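Local coordinates for endoglucanase (Uncultured bacterium, PDB 3X17), which hydrolyses internal beta-1,4-glucosidic bonds in cellulose and related glucans, as a glycoside hydrolase family 9 enzyme with an N-terminal Ig-like domain, at residues V34-P39 against S79-Y84; V472-K477 against M524-Y529; Y422-L427 against L463-Y468; L19-G24 against Y468-N473; P51-V56 against A99-G104. All blocks are in the same frame, centred on the assembly; numbering follows the deposited sequence.

Contact 1: V34-P39 against S79-Y84; sequences VLALAP and SGDTLY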
# COMPACT_ATOMS: atom_id res chain seq x y z
N VAL A 34 8.96 14.80 17.25
CA VAL A 34 10.35 14.80 16.86
C VAL A 34 10.69 16.24 16.57
O VAL A 34 9.98 16.90 15.82
CB VAL A 34 10.61 13.90 15.64
CG1 VAL A 34 12.02 14.10 15.09
CG2 VAL A 34 10.38 12.44 15.99
N LEU A 35 11.71 16.73 17.27
CA LEU A 35 12.25 18.05 17.05
C LEU A 35 13.44 17.93 16.10
O LEU A 35 14.44 17.31 16.42
CB LEU A 35 12.73 18.66 18.38
CG LEU A 35 13.43 20.02 18.24
CD1 LEU A 35 12.41 21.10 17.84
CD2 LEU A 35 14.15 20.42 19.54
N ALA A 36 13.30 18.46 14.89
CA ALA A 36 14.39 18.37 13.93
C ALA A 36 15.01 19.74 13.78
O ALA A 36 14.31 20.69 13.46
CB ALA A 36 13.90 17.84 12.58
N LEU A 37 16.32 19.82 13.99
CA LEU A 37 17.05 21.07 13.79
C LEU A 37 17.35 21.34 12.32
O LEU A 37 17.76 20.45 11.58
CB LEU A 37 18.36 21.07 14.58
CG LEU A 37 18.23 21.05 16.10
CD1 LEU A 37 19.62 21.04 16.76
CD2 LEU A 37 17.40 22.24 16.55
N ALA A 38 17.26 22.60 11.96
CA ALA A 38 17.85 23.11 10.74
C ALA A 38 19.15 22.44 10.30
O ALA A 38 20.13 22.46 11.03
CB ALA A 38 18.14 24.55 10.93
N PRO A 39 19.17 21.87 9.10
CA PRO A 39 20.41 21.28 8.57
C PRO A 39 21.68 22.10 8.79
O PRO A 39 22.65 21.60 9.37
CB PRO A 39 20.11 21.12 7.07
CG PRO A 39 18.58 20.96 7.01
CD PRO A 39 18.00 21.49 8.31
N SER A 79 18.52 10.90 7.06
CA SER A 79 18.21 12.29 6.74
C SER A 79 19.43 13.20 6.89
O SER A 79 19.50 14.24 6.27
CB SER A 79 17.07 12.84 7.60
OG SER A 79 17.43 12.93 8.97
N GLY A 80 20.33 12.87 7.81
CA GLY A 80 21.36 13.82 8.22
C GLY A 80 20.95 14.77 9.34
O GLY A 80 21.77 15.54 9.83
N ASP A 81 19.68 14.76 9.74
CA ASP A 81 19.20 15.75 10.71
C ASP A 81 19.72 15.53 12.13
O ASP A 81 20.10 14.41 12.51
CB ASP A 81 17.67 15.85 10.75
CG ASP A 81 17.08 16.29 9.42
OD1 ASP A 81 17.85 16.67 8.51
OD2 ASP A 81 15.83 16.26 9.31
N THR A 82 19.70 16.60 12.92
CA THR A 82 19.82 16.49 14.35
C THR A 82 18.43 16.45 14.96
O THR A 82 17.64 17.39 14.79
CB THR A 82 20.60 17.70 14.91
OG1 THR A 82 21.94 17.65 14.40
CG2 THR A 82 20.66 17.65 16.44
N LEU A 83 18.13 15.34 15.64
CA LEU A 83 16.82 15.14 16.26
C LEU A 83 16.88 15.13 17.79
O LEU A 83 17.77 14.53 18.40
CB LEU A 83 16.16 13.84 15.76
CG LEU A 83 16.26 13.61 14.24
CD1 LEU A 83 15.59 12.30 13.83
CD2 LEU A 83 15.61 14.80 13.52
N TYR A 84 15.85 15.72 18.39
CA TYR A 84 15.45 15.38 19.75
C TYR A 84 14.07 14.76 19.68
O TYR A 84 13.35 14.98 18.73
CB TYR A 84 15.42 16.64 20.62
CG TYR A 84 16.77 17.35 20.69
CD1 TYR A 84 17.22 18.12 19.62
CD2 TYR A 84 17.57 17.26 21.82
CE1 TYR A 84 18.45 18.79 19.69
CE2 TYR A 84 18.79 17.95 21.90
CZ TYR A 84 19.23 18.69 20.82
OH TYR A 84 20.47 19.31 20.87

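Contact 2: V472-K477 against M524-Y529; sequences VNPLAK and MGPRGY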
# COMPACT_ATOMS: atom_id res chain seq x y z
N VAL A 472 5.56 12.57 10.23
CA VAL A 472 6.80 12.39 10.98
C VAL A 472 7.97 12.09 10.04
O VAL A 472 8.43 10.96 9.92
CB VAL A 472 6.67 11.35 12.16
CG1 VAL A 472 8.00 11.30 12.99
CG2 VAL A 472 5.54 11.76 13.10
N ASN A 473 8.45 13.14 9.38
CA ASN A 473 9.45 13.02 8.32
C ASN A 473 10.07 14.40 8.08
O ASN A 473 9.54 15.41 8.53
CB ASN A 473 8.80 12.47 7.04
CG ASN A 473 7.71 13.39 6.50
OD1 ASN A 473 7.97 14.56 6.20
ND2 ASN A 473 6.47 12.89 6.43
N PRO A 474 11.23 14.45 7.42
CA PRO A 474 11.94 15.72 7.53
C PRO A 474 11.26 16.85 6.76
O PRO A 474 11.67 18.00 6.89
CB PRO A 474 13.31 15.42 6.89
CG PRO A 474 13.15 14.11 6.20
CD PRO A 474 12.11 13.37 6.94
N LEU A 475 10.28 16.52 5.92
CA LEU A 475 9.53 17.53 5.14
C LEU A 475 8.23 17.92 5.84
O LEU A 475 7.46 18.73 5.33
CB LEU A 475 9.22 16.99 3.74
CG LEU A 475 10.46 16.65 2.92
CD1 LEU A 475 10.06 16.02 1.60
CD2 LEU A 475 11.44 17.88 2.74
N ALA A 476 7.97 17.31 7.00
CA ALA A 476 6.77 17.61 7.73
C ALA A 476 5.55 17.44 6.81
O ALA A 476 4.62 18.27 6.83
CB ALA A 476 6.83 19.05 8.29
N LYS A 477 5.60 16.41 5.97
CA LYS A 477 4.61 16.23 4.90
C LYS A 477 3.69 15.08 5.24
O LYS A 477 4.15 13.99 5.59
CB LYS A 477 5.31 15.91 3.58
CG LYS A 477 4.40 15.97 2.32
CD LYS A 477 4.13 17.42 1.89
CE LYS A 477 3.07 17.50 0.78
NZ LYS A 477 2.38 18.86 0.72
N MET A 524 18.73 12.76 -2.70
CA MET A 524 18.21 13.54 -1.56
C MET A 524 17.53 12.67 -0.48
O MET A 524 17.04 13.19 0.52
CB MET A 524 17.23 14.62 -2.06
CG MET A 524 17.86 15.62 -3.02
SD MET A 524 19.21 16.52 -2.20
CE MET A 524 18.28 17.73 -1.28
N GLY A 525 17.51 11.35 -0.70
CA GLY A 525 16.86 10.43 0.26
C GLY A 525 15.47 10.85 0.74
O GLY A 525 14.57 11.04 -0.07
N PRO A 526 15.27 10.96 2.07
CA PRO A 526 13.91 11.20 2.58
C PRO A 526 13.44 12.59 2.23
O PRO A 526 12.28 12.94 2.47
CB PRO A 526 14.08 11.07 4.10
CG PRO A 526 15.52 11.51 4.35
CD PRO A 526 16.29 11.05 3.13
N ARG A 527 14.34 13.39 1.67
CA ARG A 527 13.97 14.69 1.18
C ARG A 527 13.71 14.76 -0.32
O ARG A 527 13.38 15.82 -0.84
CB ARG A 527 15.02 15.73 1.55
CG ARG A 527 14.85 16.27 2.95
CD ARG A 527 15.89 17.34 3.21
NE ARG A 527 15.70 17.96 4.50
CZ ARG A 527 16.21 17.47 5.62
NH1 ARG A 527 16.99 16.41 5.58
NH2 ARG A 527 15.96 18.07 6.77
N GLY A 528 13.86 13.63 -1.02
CA GLY A 528 13.72 13.61 -2.48
C GLY A 528 12.29 13.59 -3.02
O GLY A 528 11.88 12.64 -3.65
N TYR A 529 11.52 14.62 -2.73
CA TYR A 529 10.08 14.60 -3.05
C TYR A 529 9.63 16.01 -3.40
O TYR A 529 10.08 16.96 -2.78
CB TYR A 529 9.25 14.11 -1.85
CG TYR A 529 7.78 14.50 -1.91
CD1 TYR A 529 6.85 13.66 -2.51
CD2 TYR A 529 7.33 15.70 -1.35
CE1 TYR A 529 5.48 14.00 -2.54
CE2 TYR A 529 5.96 16.05 -1.39
CZ TYR A 529 5.06 15.22 -2.04
OH TYR A 529 3.71 15.54 -2.09

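Contact 3: Y422-L427 against L463-Y468; sequences YGVPIL and LAQLDY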
# COMPACT_ATOMS: atom_id res chain seq x y z
N TYR A 422 13.86 9.04 11.85
CA TYR A 422 12.43 9.26 11.65
C TYR A 422 11.55 8.01 11.71
O TYR A 422 10.34 8.10 11.47
CB TYR A 422 12.17 10.00 10.35
CG TYR A 422 12.60 11.44 10.38
CD1 TYR A 422 11.76 12.42 10.95
CD2 TYR A 422 13.82 11.82 9.86
CE1 TYR A 422 12.13 13.74 10.96
CE2 TYR A 422 14.21 13.16 9.89
CZ TYR A 422 13.37 14.11 10.45
OH TYR A 422 13.70 15.45 10.37
N GLY A 423 12.15 6.84 11.94
CA GLY A 423 11.36 5.61 11.94
C GLY A 423 11.35 4.84 10.63
O GLY A 423 11.22 3.62 10.64
N VAL A 424 11.50 5.53 9.50
CA VAL A 424 11.33 4.89 8.19
C VAL A 424 12.46 3.91 7.94
O VAL A 424 13.62 4.26 8.10
CB VAL A 424 11.24 5.93 7.03
CG1 VAL A 424 12.46 6.83 6.99
CG2 VAL A 424 11.09 5.20 5.68
N PRO A 425 12.12 2.63 7.70
CA PRO A 425 13.14 1.58 7.62
C PRO A 425 13.84 1.53 6.28
O PRO A 425 14.02 0.45 5.70
CB PRO A 425 12.34 0.29 7.87
CG PRO A 425 10.91 0.65 7.59
CD PRO A 425 10.77 2.12 7.45
N ILE A 426 14.35 2.69 5.86
CA ILE A 426 14.97 2.81 4.56
C ILE A 426 16.17 3.74 4.68
O ILE A 426 16.06 4.84 5.21
CB ILE A 426 13.97 3.39 3.51
CG1 ILE A 426 12.71 2.51 3.46
CG2 ILE A 426 14.63 3.46 2.15
CD1 ILE A 426 11.52 3.12 2.69
N LEU A 427 17.33 3.27 4.25
CA LEU A 427 18.54 4.10 4.37
C LEU A 427 18.76 4.96 3.13
O LEU A 427 18.33 4.60 2.02
CB LEU A 427 19.77 3.23 4.63
CG LEU A 427 19.75 2.27 5.83
CD1 LEU A 427 21.02 1.45 5.86
CD2 LEU A 427 19.59 3.07 7.14
N LEU A 463 3.70 1.05 13.81
CA LEU A 463 2.97 2.32 13.99
C LEU A 463 3.79 3.47 13.44
O LEU A 463 3.25 4.42 12.85
CB LEU A 463 2.68 2.59 15.47
CG LEU A 463 2.01 3.93 15.80
CD1 LEU A 463 0.65 4.04 15.03
CD2 LEU A 463 1.73 3.98 17.31
N ALA A 464 5.10 3.39 13.64
CA ALA A 464 6.01 4.44 13.21
C ALA A 464 5.95 4.66 11.68
O ALA A 464 6.39 5.71 11.18
CB ALA A 464 7.43 4.10 13.65
N GLN A 465 5.45 3.67 10.95
CA GLN A 465 5.33 3.82 9.48
C GLN A 465 4.09 4.63 9.10
O GLN A 465 4.14 5.46 8.18
CB GLN A 465 5.28 2.46 8.78
CG GLN A 465 6.47 1.60 9.11
CD GLN A 465 7.74 2.42 9.16
OE1 GLN A 465 8.03 3.21 8.24
NE2 GLN A 465 8.52 2.25 10.26
N LEU A 466 3.01 4.45 9.86
CA LEU A 466 1.90 5.38 9.81
C LEU A 466 2.29 6.80 10.23
O LEU A 466 1.96 7.75 9.53
CB LEU A 466 0.71 4.87 10.61
CG LEU A 466 0.04 3.58 10.13
CD1 LEU A 466 -0.88 3.04 11.21
CD2 LEU A 466 -0.81 3.87 8.89
N ASP A 467 2.96 6.96 11.37
CA ASP A 467 3.39 8.31 11.78
C ASP A 467 4.21 8.97 10.69
O ASP A 467 4.11 10.18 10.48
CB ASP A 467 4.22 8.31 13.09
CG ASP A 467 3.43 7.79 14.32
OD1 ASP A 467 2.17 7.93 14.38
OD2 ASP A 467 4.09 7.30 15.26
N TYR A 468 5.08 8.19 10.06
CA TYR A 468 6.01 8.71 9.08
C TYR A 468 5.31 9.22 7.81
O TYR A 468 5.56 10.35 7.38
CB TYR A 468 7.07 7.67 8.72
CG TYR A 468 7.87 8.05 7.49
CD1 TYR A 468 8.98 8.89 7.59
CD2 TYR A 468 7.60 7.48 6.25
CE1 TYR A 468 9.72 9.24 6.45
CE2 TYR A 468 8.37 7.77 5.13
CZ TYR A 468 9.41 8.67 5.23
OH TYR A 468 10.13 9.02 4.10
O HOH W 1 7.87 7.58 12.53

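Contact 4: L19-G24 against Y468-N473; sequences LVNQVG and YVLGVN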
# COMPACT_ATOMS: atom_id res chain seq x y z
N LEU A 19 7.72 17.64 14.66
CA LEU A 19 7.01 16.75 13.78
C LEU A 19 6.09 15.89 14.64
O LEU A 19 6.50 15.38 15.67
CB LEU A 19 8.01 15.87 13.01
CG LEU A 19 8.88 16.51 11.92
CD1 LEU A 19 8.19 17.71 11.25
CD2 LEU A 19 10.25 16.90 12.42
N VAL A 20 4.83 15.78 14.23
CA VAL A 20 3.86 14.89 14.86
C VAL A 20 3.06 14.21 13.74
O VAL A 20 3.08 14.66 12.60
CB VAL A 20 2.84 15.68 15.76
CG1 VAL A 20 3.52 16.30 16.97
CG2 VAL A 20 2.12 16.74 14.97
N ASN A 21 2.42 13.09 14.04
CA ASN A 21 1.38 12.53 13.18
C ASN A 21 0.29 13.57 13.03
O ASN A 21 -0.35 13.95 14.03
CB ASN A 21 0.77 11.29 13.83
CG ASN A 21 -0.22 10.59 12.92
OD1 ASN A 21 -1.12 11.22 12.37
ND2 ASN A 21 -0.01 9.28 12.72
N GLN A 22 0.05 14.00 11.80
CA GLN A 22 -0.83 15.12 11.56
C GLN A 22 -2.30 14.77 11.67
O GLN A 22 -3.15 15.65 11.64
CB GLN A 22 -0.55 15.76 10.21
CG GLN A 22 0.67 16.67 10.20
CD GLN A 22 1.14 16.97 8.79
OE1 GLN A 22 0.33 17.20 7.90
NE2 GLN A 22 2.45 17.14 8.64
N VAL A 23 -2.61 13.49 11.74
CA VAL A 23 -3.96 13.11 12.06
C VAL A 23 -4.03 12.96 13.59
O VAL A 23 -4.88 13.56 14.24
CB VAL A 23 -4.37 11.77 11.39
CG1 VAL A 23 -5.80 11.39 11.81
CG2 VAL A 23 -4.31 11.90 9.89
N GLY A 24 -3.12 12.17 14.14
CA GLY A 24 -2.96 12.10 15.60
C GLY A 24 -2.61 10.71 16.10
O GLY A 24 -1.81 9.99 15.49
N TYR A 468 5.08 8.19 10.06
CA TYR A 468 6.01 8.71 9.08
C TYR A 468 5.31 9.22 7.81
O TYR A 468 5.56 10.35 7.38
CB TYR A 468 7.07 7.67 8.72
CG TYR A 468 7.87 8.05 7.49
CD1 TYR A 468 8.98 8.89 7.59
CD2 TYR A 468 7.60 7.48 6.25
CE1 TYR A 468 9.72 9.24 6.45
CE2 TYR A 468 8.37 7.77 5.13
CZ TYR A 468 9.41 8.67 5.23
OH TYR A 468 10.13 9.02 4.10
N VAL A 469 4.35 8.45 7.29
CA VAL A 469 3.65 8.88 6.09
C VAL A 469 2.63 9.96 6.41
O VAL A 469 2.07 10.57 5.48
CB VAL A 469 2.94 7.73 5.29
CG1 VAL A 469 3.94 6.68 4.78
CG2 VAL A 469 1.82 7.11 6.10
N LEU A 470 2.40 10.20 7.70
CA LEU A 470 1.41 11.18 8.09
C LEU A 470 2.01 12.39 8.76
O LEU A 470 1.31 13.15 9.43
CB LEU A 470 0.30 10.55 8.96
CG LEU A 470 -0.64 9.62 8.20
CD1 LEU A 470 -1.56 8.87 9.18
CD2 LEU A 470 -1.50 10.39 7.20
N GLY A 471 3.32 12.57 8.59
CA GLY A 471 3.95 13.85 8.92
C GLY A 471 5.21 13.77 9.78
O GLY A 471 5.89 14.80 9.99
N VAL A 472 5.56 12.57 10.23
CA VAL A 472 6.80 12.39 10.98
C VAL A 472 7.97 12.09 10.04
O VAL A 472 8.43 10.96 9.92
CB VAL A 472 6.67 11.35 12.16
CG1 VAL A 472 8.00 11.30 12.99
CG2 VAL A 472 5.54 11.76 13.10
N ASN A 473 8.45 13.14 9.38
CA ASN A 473 9.45 13.02 8.32
C ASN A 473 10.07 14.40 8.08
O ASN A 473 9.54 15.41 8.53
CB ASN A 473 8.80 12.47 7.04
CG ASN A 473 7.71 13.39 6.50
OD1 ASN A 473 7.97 14.56 6.20
ND2 ASN A 473 6.47 12.89 6.43
O HOH W 2 4.29 16.64 10.92

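Contact 5: P51-V56 against A99-G104; sequences PTLQIV and AQVVGG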
# COMPACT_ATOMS: atom_id res chain seq x y z
N PRO A 51 15.74 20.64 25.17
CA PRO A 51 14.50 21.27 24.74
C PRO A 51 13.35 20.80 25.60
O PRO A 51 13.31 19.63 25.96
CB PRO A 51 14.32 20.74 23.31
CG PRO A 51 15.69 20.37 22.88
CD PRO A 51 16.36 19.85 24.10
N THR A 52 12.44 21.70 25.95
CA THR A 52 11.21 21.28 26.64
C THR A 52 10.00 21.29 25.71
O THR A 52 9.74 22.28 25.03
CB THR A 52 10.93 22.15 27.88
OG1 THR A 52 11.95 21.91 28.85
CG2 THR A 52 9.59 21.80 28.48
N LEU A 53 9.26 20.19 25.71
CA LEU A 53 8.01 20.12 24.94
C LEU A 53 6.79 20.22 25.82
O LEU A 53 6.69 19.55 26.86
CB LEU A 53 7.96 18.83 24.13
CG LEU A 53 6.70 18.56 23.28
CD1 LEU A 53 6.71 19.41 22.00
CD2 LEU A 53 6.67 17.09 22.90
N GLN A 54 5.82 21.00 25.38
CA GLN A 54 4.50 20.93 25.94
C GLN A 54 3.51 20.41 24.90
O GLN A 54 3.70 20.62 23.70
CB GLN A 54 4.05 22.31 26.44
CG GLN A 54 5.06 23.00 27.32
CD GLN A 54 4.67 24.43 27.60
OE1 GLN A 54 4.32 25.18 26.68
NE2 GLN A 54 4.69 24.82 28.87
N ILE A 55 2.50 19.68 25.36
CA ILE A 55 1.30 19.47 24.58
C ILE A 55 0.21 20.34 25.16
O ILE A 55 0.04 20.39 26.38
CB ILE A 55 0.80 18.02 24.64
CG1 ILE A 55 1.89 17.00 24.24
CG2 ILE A 55 -0.57 17.88 23.94
CD1 ILE A 55 2.66 17.31 22.97
N VAL A 56 -0.59 20.93 24.29
CA VAL A 56 -1.45 22.04 24.68
C VAL A 56 -2.84 21.83 24.04
O VAL A 56 -2.94 21.51 22.87
CB VAL A 56 -0.84 23.35 24.16
CG1 VAL A 56 -1.82 24.45 24.28
CG2 VAL A 56 0.43 23.68 24.94
N ALA A 99 1.48 20.45 19.70
CA ALA A 99 2.78 20.27 20.35
C ALA A 99 3.61 21.54 20.18
O ALA A 99 3.69 22.12 19.08
CB ALA A 99 3.53 19.06 19.76
N GLN A 100 4.26 21.96 21.27
CA GLN A 100 4.82 23.30 21.39
C GLN A 100 6.15 23.16 22.09
O GLN A 100 6.20 22.79 23.25
CB GLN A 100 3.89 24.16 22.25
CG GLN A 100 4.41 25.57 22.54
CD GLN A 100 4.42 26.44 21.30
OE1 GLN A 100 5.48 26.89 20.85
NE2 GLN A 100 3.25 26.66 20.72
N VAL A 101 7.25 23.44 21.40
CA VAL A 101 8.54 23.47 22.08
C VAL A 101 8.75 24.85 22.71
O VAL A 101 8.46 25.87 22.08
CB VAL A 101 9.69 23.11 21.13
CG1 VAL A 101 11.06 23.46 21.75
CG2 VAL A 101 9.62 21.64 20.78
N VAL A 102 9.10 24.87 24.01
CA VAL A 102 9.21 26.13 24.74
C VAL A 102 10.31 26.97 24.11
O VAL A 102 11.43 26.49 23.91
CB VAL A 102 9.48 25.91 26.28
CG1 VAL A 102 9.72 27.25 27.01
CG2 VAL A 102 8.32 25.16 26.95
N GLY A 103 9.96 28.19 23.70
CA GLY A 103 10.89 29.05 22.95
C GLY A 103 11.16 28.61 21.52
O GLY A 103 12.16 28.99 20.92
N GLY A 104 10.27 27.78 20.97
CA GLY A 104 10.57 27.06 19.73
C GLY A 104 9.32 26.89 18.89
O GLY A 104 8.33 27.56 19.12
O HOH W 3 12.90 24.17 25.05

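Contact 1: V34-P39 against S79-Y84
Leu35 and Tyr84 are an antiparallel hydrogen-bonded pair, on strands 34-37 and 82-84 whose directions differ by 153° and whose axes approach to 4.7 Å. Leu35 N donates to Tyr84 O at 2.8 Å, and Tyr84 N donates back to Leu35 O at 2.9 Å. Further along, Leu37 N meets Thr82 O in an almost straight bond, 175° at the hydrogen. Ala36 and Leu83 form the non-hydrogen-bonded pair in between.

Leu35, Leu37, Thr82 and Tyr84 share one face of the sheet. Leu35 and Tyr84 lie side by side and point the same way, with Leu35 CD2 3.8 Å from Tyr84 CD1. With CG anti to its own carbonyl carbon (chi1 -66°), Leu37 crosses the side chains of Thr82 and Tyr84. Leu37 CD1 lies 3.6 Å from Thr82 CG2. The same methyl comes in the ring plane to the edge of Tyr84, 3.9 Å from CE1. An alanine at Leu37 would probably open a gap beside the Thr82 methyl and leave this edge of the tyrosine without this methyl. The Tyr84 ring also packs edge-to-face with Trp49.

On the other face Leu83 CD2 reaches Ala36 CB at 3.6 Å. Asp81 OD1 makes a salt bridge with Arg527, and its OD2 a hydrogen bond with Tyr422 OH. Ser79 OG accepts from Asp81 N, an ST turn.

The Ig-like sheet thus has a largely apolar face around Leu37 and Tyr84. At its end it carries a buried carboxylate that is gripped from the catalytic domain and would probably stay ionised.

Contact 2: V472-K477 against M524-Y529
Arg527 runs extended from CG to NE (chi2 -177°), and its guanidinium comes to lie with one face against Pro474. Tyr529 CG is anti to its backbone N (chi1 160°), and Lys477 bends at chi2 (77°), where CD turns off the line of the chain. These two side chains cross at about a right angle.

Pro474 CB sits 3.7 Å above the guanidinium plane of Arg527, over its centre. The side chains of Pro474 and Pro526 also cross at about a right angle, with Pro474 CG 3.8 Å from Pro526 CB. Leu475 fits between two partners. Its CD2 is 3.8 Å from Arg527 CG, and its CD1 is 4.0 Å from Tyr529 CB. Lys477 CE approaches Tyr529 OH to 3.5 Å.

Asn473 holds 472-477 in shape. A type I turn runs from Asn473 to Ala476. Asn473 OD1 accepts from Lys477 N at 3.0 Å, and Asn473 ND2 donates to a lone pair of Lys477 O at 2.7 Å. In 524-529 a short 3-10 turn at Pro526 and Arg527 precedes an inverse gamma turn centred on Gly528.

The polar tips bind elsewhere. Lys477 NZ pairs with Asp531 and also donates to Pro487 O, and Tyr529 OH bonds to Asn539.

No hydrogen bond joins the two loops. They meet through proline rings, leucine methyls and the carbon chains of charged residues. The Arg527 guanidinium has a proline on one face and its charge is probably balanced by Asp81, so this loop pair of the catalytic domain also faces its neighbour domain.

Contact 3: Y422-L427 against L463-Y468
Val424 CB rests on the face of the Tyr468 ring, 3.6 Å above its centre and only 8° off the ring normal. This is a CH-pi contact. Val424 CG1 lies between backbone N and carbonyl carbon, the crowded position (chi1 57°), and there it reaches past the ring's rim, 3.7 Å from Tyr468 CE1. Val424 CG2 lies near the rim, 3.8 Å from Tyr468 CE2.

Beside this pair Gln465 NE2 donates to Gly423 O at 3.1 Å, nearly straight at 172°. The oxygen lies in the amide plane of Gln465, but the donor stands above the carbonyl plane of Gly423. Gln465 and Pro425 meet tip to tip. Water 1 donates to both Tyr422 O and Ala464 O, each at 2.7 Å.

Gly423 lies close against the helix. A beta carbon there would come tight against Ala464 CB. In the next shell, Gln465 NE2 also donates to Ala461 O one turn back. Ala439 of helix 435-452 touches both Val424 and Gln465. Ser420 OG binds Val424 O, and Lys442 NZ binds Pro425 O.

The contact lays the loop between helices 396-418 and 435-452 across helix 456-469 in the (alpha/alpha)6 barrel. Its directional grip rests on one amide and one bridging water, and its bulk on the valine over the ring. Gln465 OE1 is buried with no hydrogen-bond partner in the model, a probable energetic cost of turning NE2 to its two carbonyls.

Contact 4: L19-G24 against Y468-N473
Asn21 and Leu470 lie side by side and point the same way. Asn21 CG is anti to its backbone N (chi1 -174°), and the amide rests along the leucine, with Asn21 OD1 3.8 Å from Leu470 CB. That oxygen takes two N-H groups. Val23 N approaches OD1 of Asn21 in the carbonyl plane at 2.8 Å, an Asx turn. Gly24 N comes from above that plane. Asn21 ND2 bonds to Asp467 OD1. Val23 crosses Leu470 at a slant, with Val23 CG2 4.2 Å from Leu470 CD1.

Gln22 joins the backbones. Its N donates to Leu470 O at 2.8 Å. Its chain is extended beyond CG, and NE2 lies 3.6 Å from Gly471 CA. OE1 accepts from Ser485 N, and NE2 also donates to Ala476 O. Water 2 accepts from Gln22 NE2 and donates to Val20 O and Gly471 O. A beta carbon on Gly471 would clash with Gln22 NE2 and Val20 O. Val472 CG2 presses on the backbone, 3.5 Å from Asn21 N. Besides its bond to Lys477 O, Asn473 ND2 donates to Tyr468 O at 2.9 Å.

This is an interdomain contact. The loop between strands 17-19 and 24-25 of the Ig-like domain lies against the residues that leave helix 456-469 of the barrel. Helix 115-130 borders it, with Tyr116 on Leu470 and Val115 and Val119 on Val23. Strand 32-37 also touches Leu19, Val20 and Val472.

Contact 5: P51-V56 against A99-G104
Leu53 and Val101 face each other as a non-hydrogen-bonded pair on the tightly packed side. Leu53 CG is anti to its backbone N (chi1 178°), and the end of the side chain comes nearer to the other strand. Leu53 CD1 lies 3.9 Å from Ala99 CB and equally 3.9 Å from Val101 CG2. Ile55 CD1 also touches the alanine methyl, 3.8 Å from Ala99 CB. Leu35 from strand 32-37 also reaches Val101, and Ala33 and Ala86 lie against Leu53, so this face points into the interior of the domain.

The two strands run antiparallel in the sheet of the cellulase N-terminal Ig-like domain, their directions 151° apart. Gln54 and Gln100 are the hydrogen-bonded pair. Gln54 N donates to Gln100 O at 2.8 Å, and Gln100 N returns a bond to Gln54 O at 2.8 Å. Val102 N adds a bond to Thr52 O at 2.9 Å.

The opposite face is looser and partly open to solvent. Here Thr52 and Val102 lie side by side, with Thr52 CG2 3.9 Å from Val102 CG2. Gln54 crosses Val102 at a slant, its CD 3.8 Å from Val102 CG2. Gln54 NE2 ends on Glu66 OE1 of strand 63-74. An alanine at Gln54 would probably leave Glu66 without this amide donor and uncover the Val102 methyl. At the end of the ladder water 3 bridges the strands, accepting from Thr52 N and donating to Val102 O. Here the chain turns away in a type II turn from Val101 to Gly104. A beta carbon on Gly104 would clash with Val101 CG1.

From the N terminus, contact 4 opens first at 19-24 and closes only at 468-473, so every residue of contacts 1, 5 and 3, bar the shared Tyr468, lies within its span. Contacts 1 and 5 open at 34-39 and 51-56 and close at 79-84 and 99-104. They therefore cross, and both build the sheet of the Ig-like domain. Contact 3 closes a short loop from 422-427 to 463-468 in the barrel. Contact 2 starts at 472-477, sharing Val472 and Asn473 with contact 4, and closes at 524-529. Contact 4 joins the domains directly. Contact 1 meets contacts 2 and 3 across the same interface, while contact 5 lies farther out.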